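Local coordinates for protein glycoside Hydrolase (Bacteroides uniformis, PDB 5T9X) that probably hydrolyses agarose-type polysaccharides as a family 16 glycoside hydrolase of a human gut bacterium, at residues S101-Q109 with N302-A310. Numbering follows the deposited sequence.
Sequences SGPAPTIWQ and NMEDQSWRA
The carbonyl O of Ala-104 accepts a hydrogen bond from Ser-307 OG at 2.6 Å, in the carbonyl plane and on a lone pair. The hydroxyl lies anti to its own carbonyl carbon (chi1 -53°), which carries it from the first turn of helix 307-310 to the loop before strand 106-108. The cis peptide before Pro-105 turns the chain here; the puckered, apolar ring of Pro-105 sets CD 3.5 Å from Ala-310 CB. Asp-305 OD2, which also bonds Thr-147 and Ser-315, lies beside Pro-105 CG. At the other end Trp-108 NE1 points almost straight at Met-303 O (2.9 Å, 166° at the hydrogen), which lies in the indole plane. The ring edge at CZ2 also meets Glu-304 CG at 4.0 Å. Gly-102 CA lies over one face, toward the rim; at its backbone angles a CB would jam against the preceding carbonyl O. A leucine in place of Trp-108 would probably leave Met-303 O without this donor and open a gap beside Glu-304. The Glu-304 carboxylate is gripped by Asn-302 ND2 at OE2 (3.2 Å) and at OE1 by Gln-306 NE2, which also reaches Glu-194; Gln-306 OE1 bonds Tyr-196. In this beta-sandwich one indole N-H thus ties strand to strand, one hydroxyl helix to loop.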
loop_
_atom_site.group_PDB
_atom_site.type_symbol
_atom_site.label_atom_id
_atom_site.label_comp_id
_atom_site.label_asym_id
_atom_site.label_seq_id
_atom_site.Cartn_x
_atom_site.Cartn_y
_atom_site.Cartn_z
ATOM N N SER A 101 9.344 13.912 0.739
ATOM C CA SER A 101 10.092 12.889 1.449
ATOM C C SER A 101 9.203 12.059 2.354
ATOM O O SER A 101 9.671 11.093 2.978
ATOM C CB SER A 101 11.276 13.498 2.188
ATOM O OG SER A 101 10.815 14.415 3.147
ATOM N N GLY A 102 7.921 12.414 2.419
ATOM C CA GLY A 102 6.934 11.596 3.111
ATOM C C GLY A 102 6.444 12.197 4.411
ATOM O O GLY A 102 6.991 13.199 4.854
ATOM N N PRO A 103 5.390 11.596 5.011
ATOM C CA PRO A 103 4.759 12.121 6.231
ATOM C C PRO A 103 5.699 12.028 7.453
ATOM O O PRO A 103 6.164 10.945 7.797
ATOM C CB PRO A 103 3.549 11.210 6.415
ATOM C CG PRO A 103 3.932 9.905 5.777
ATOM C CD PRO A 103 4.956 10.203 4.723
ATOM N N ALA A 104 5.951 13.144 8.117
ATOM C CA ALA A 104 6.971 13.200 9.151
ATOM C C ALA A 104 6.643 12.244 10.321
ATOM O O ALA A 104 5.502 12.198 10.752
ATOM C CB ALA A 104 7.122 14.636 9.634
ATOM N N PRO A 105 7.608 11.494 10.843
ATOM C CA PRO A 105 9.035 11.667 10.612
ATOM C C PRO A 105 9.663 10.750 9.552
ATOM O O PRO A 105 10.881 10.557 9.559
ATOM C CB PRO A 105 9.621 11.339 11.990
ATOM C CG PRO A 105 8.748 10.261 12.494
ATOM C CD PRO A 105 7.359 10.630 12.011
ATOM N N THR A 106 8.850 10.232 8.634
ATOM C CA THR A 106 9.328 9.488 7.476
ATOM C C THR A 106 10.225 10.327 6.600
ATOM O O THR A 106 9.941 11.487 6.351
ATOM C CB THR A 106 8.129 9.032 6.619
ATOM O OG1 THR A 106 7.204 8.332 7.468
ATOM C CG2 THR A 106 8.561 8.159 5.436
ATOM N N ILE A 107 11.312 9.741 6.141
ATOM C CA ILE A 107 12.188 10.368 5.147
ATOM C C ILE A 107 12.575 9.259 4.160
ATOM O O ILE A 107 13.443 8.443 4.451
ATOM C CB ILE A 107 13.469 10.962 5.780
ATOM C CG1 ILE A 107 13.132 11.989 6.867
ATOM C CG2 ILE A 107 14.362 11.597 4.709
ATOM C CD1 ILE A 107 14.355 12.355 7.701
ATOM N N TRP A 108 11.912 9.219 3.008
ATOM C CA TRP A 108 12.178 8.207 2.009
ATOM C C TRP A 108 13.578 8.380 1.431
ATOM O O TRP A 108 14.086 9.500 1.313
ATOM C CB TRP A 108 11.129 8.249 0.920
ATOM C CG TRP A 108 9.774 7.773 1.387
ATOM C CD1 TRP A 108 9.503 6.671 2.137
ATOM C CD2 TRP A 108 8.507 8.370 1.098
ATOM N NE1 TRP A 108 8.145 6.546 2.342
ATOM C CE2 TRP A 108 7.517 7.574 1.702
ATOM C CE3 TRP A 108 8.116 9.493 0.371
ATOM C CZ2 TRP A 108 6.182 7.876 1.621
ATOM C CZ3 TRP A 108 6.806 9.779 0.277
ATOM C CH2 TRP A 108 5.839 8.987 0.908
ATOM N N GLN A 109 14.199 7.237 1.139
ATOM C CA GLN A 109 15.556 7.152 0.608
ATOM C C GLN A 109 15.572 6.150 -0.535
ATOM O O GLN A 109 15.037 5.045 -0.389
ATOM C CB GLN A 109 16.509 6.647 1.686
ATOM C CG GLN A 109 16.599 7.517 2.928
ATOM C CD GLN A 109 17.312 8.831 2.669
ATOM O OE1 GLN A 109 16.723 9.893 2.764
ATOM N NE2 GLN A 109 18.575 8.754 2.322
ATOM N N ASN A 302 5.253 1.265 -0.388
ATOM C CA ASN A 302 6.214 1.875 0.533
ATOM C C ASN A 302 6.120 1.411 1.971
ATOM O O ASN A 302 5.251 0.613 2.326
ATOM C CB ASN A 302 6.071 3.400 0.455
ATOM C CG ASN A 302 4.768 3.933 1.066
ATOM O OD1 ASN A 302 4.172 3.328 1.928
ATOM N ND2 ASN A 302 4.377 5.127 0.657
ATOM N N MET A 303 7.004 1.939 2.809
ATOM C CA MET A 303 6.694 2.035 4.232
ATOM C C MET A 303 6.646 3.495 4.698
ATOM O O MET A 303 7.253 4.370 4.095
ATOM C CB MET A 303 7.670 1.241 5.071
ATOM C CG MET A 303 7.819 -0.232 4.722
ATOM S SD MET A 303 9.165 -1.036 5.678
ATOM C CE MET A 303 8.305 -1.288 7.213
ATOM N N GLU A 304 5.908 3.733 5.776
ATOM C CA GLU A 304 5.710 5.063 6.347
ATOM C C GLU A 304 5.784 4.969 7.869
ATOM O O GLU A 304 5.200 4.080 8.465
ATOM C CB GLU A 304 4.332 5.633 5.957
ATOM C CG GLU A 304 4.149 5.920 4.474
ATOM C CD GLU A 304 2.746 6.389 4.057
ATOM O OE1 GLU A 304 1.838 6.542 4.927
ATOM O OE2 GLU A 304 2.547 6.595 2.816
ATOM N N ASP A 305 6.517 5.891 8.487
ATOM C CA ASP A 305 6.366 6.202 9.911
ATOM C C ASP A 305 5.339 7.321 10.007
ATOM O O ASP A 305 5.685 8.502 9.928
ATOM C CB ASP A 305 7.698 6.669 10.499
ATOM C CG ASP A 305 7.730 6.605 11.993
ATOM O OD1 ASP A 305 6.671 6.340 12.628
ATOM O OD2 ASP A 305 8.846 6.800 12.517
ATOM N N GLN A 306 4.073 6.939 10.133
ATOM C CA GLN A 306 2.971 7.879 9.949
ATOM C C GLN A 306 2.848 8.830 11.120
ATOM O O GLN A 306 3.019 8.409 12.254
ATOM C CB GLN A 306 1.668 7.131 9.750
ATOM C CG GLN A 306 1.582 6.458 8.393
ATOM C CD GLN A 306 0.371 5.558 8.261
ATOM O OE1 GLN A 306 -0.256 5.186 9.248
ATOM N NE2 GLN A 306 0.051 5.184 7.032
ATOM N N SER A 307 2.539 10.093 10.835
ATOM C CA SER A 307 2.570 11.177 11.833
ATOM C C SER A 307 1.692 10.948 13.060
ATOM O O SER A 307 2.168 11.009 14.183
ATOM C CB SER A 307 2.200 12.506 11.179
ATOM O OG SER A 307 3.026 12.727 10.054
ATOM N N TRP A 308 0.417 10.692 12.825
ATOM C CA TRP A 308 -0.575 10.450 13.889
ATOM C C TRP A 308 -0.216 9.300 14.838
ATOM O O TRP A 308 -0.598 9.301 16.024
ATOM C CB TRP A 308 -1.953 10.224 13.270
ATOM C CG TRP A 308 -2.041 9.048 12.294
ATOM C CD1 TRP A 308 -1.608 9.010 10.981
ATOM C CD2 TRP A 308 -2.625 7.764 12.556
ATOM N NE1 TRP A 308 -1.874 7.775 10.434
ATOM C CE2 TRP A 308 -2.494 6.992 11.376
ATOM C CE3 TRP A 308 -3.249 7.185 13.682
ATOM C CZ2 TRP A 308 -2.961 5.657 11.286
ATOM C CZ3 TRP A 308 -3.713 5.840 13.600
ATOM C CH2 TRP A 308 -3.560 5.098 12.406
ATOM N N ARG A 309 0.519 8.322 14.320
ATOM C CA ARG A 309 1.047 7.244 15.146
ATOM C C ARG A 309 2.342 7.637 15.820
ATOM O O ARG A 309 2.573 7.291 16.980
ATOM C CB ARG A 309 1.262 5.997 14.316
ATOM C CG ARG A 309 -0.039 5.267 14.076
ATOM C CD ARG A 309 0.106 4.255 12.974
ATOM N NE ARG A 309 1.120 3.261 13.297
ATOM C CZ ARG A 309 0.933 2.175 14.047
ATOM N NH1 ARG A 309 -0.252 1.900 14.595
ATOM N NH2 ARG A 309 1.956 1.342 14.239
ATOM N N ALA A 310 3.204 8.332 15.094
ATOM C CA ALA A 310 4.511 8.698 15.641
ATOM C C ALA A 310 4.376 9.686 16.805
ATOM O O ALA A 310 5.087 9.617 17.803
ATOM C CB ALA A 310 5.413 9.267 14.560
#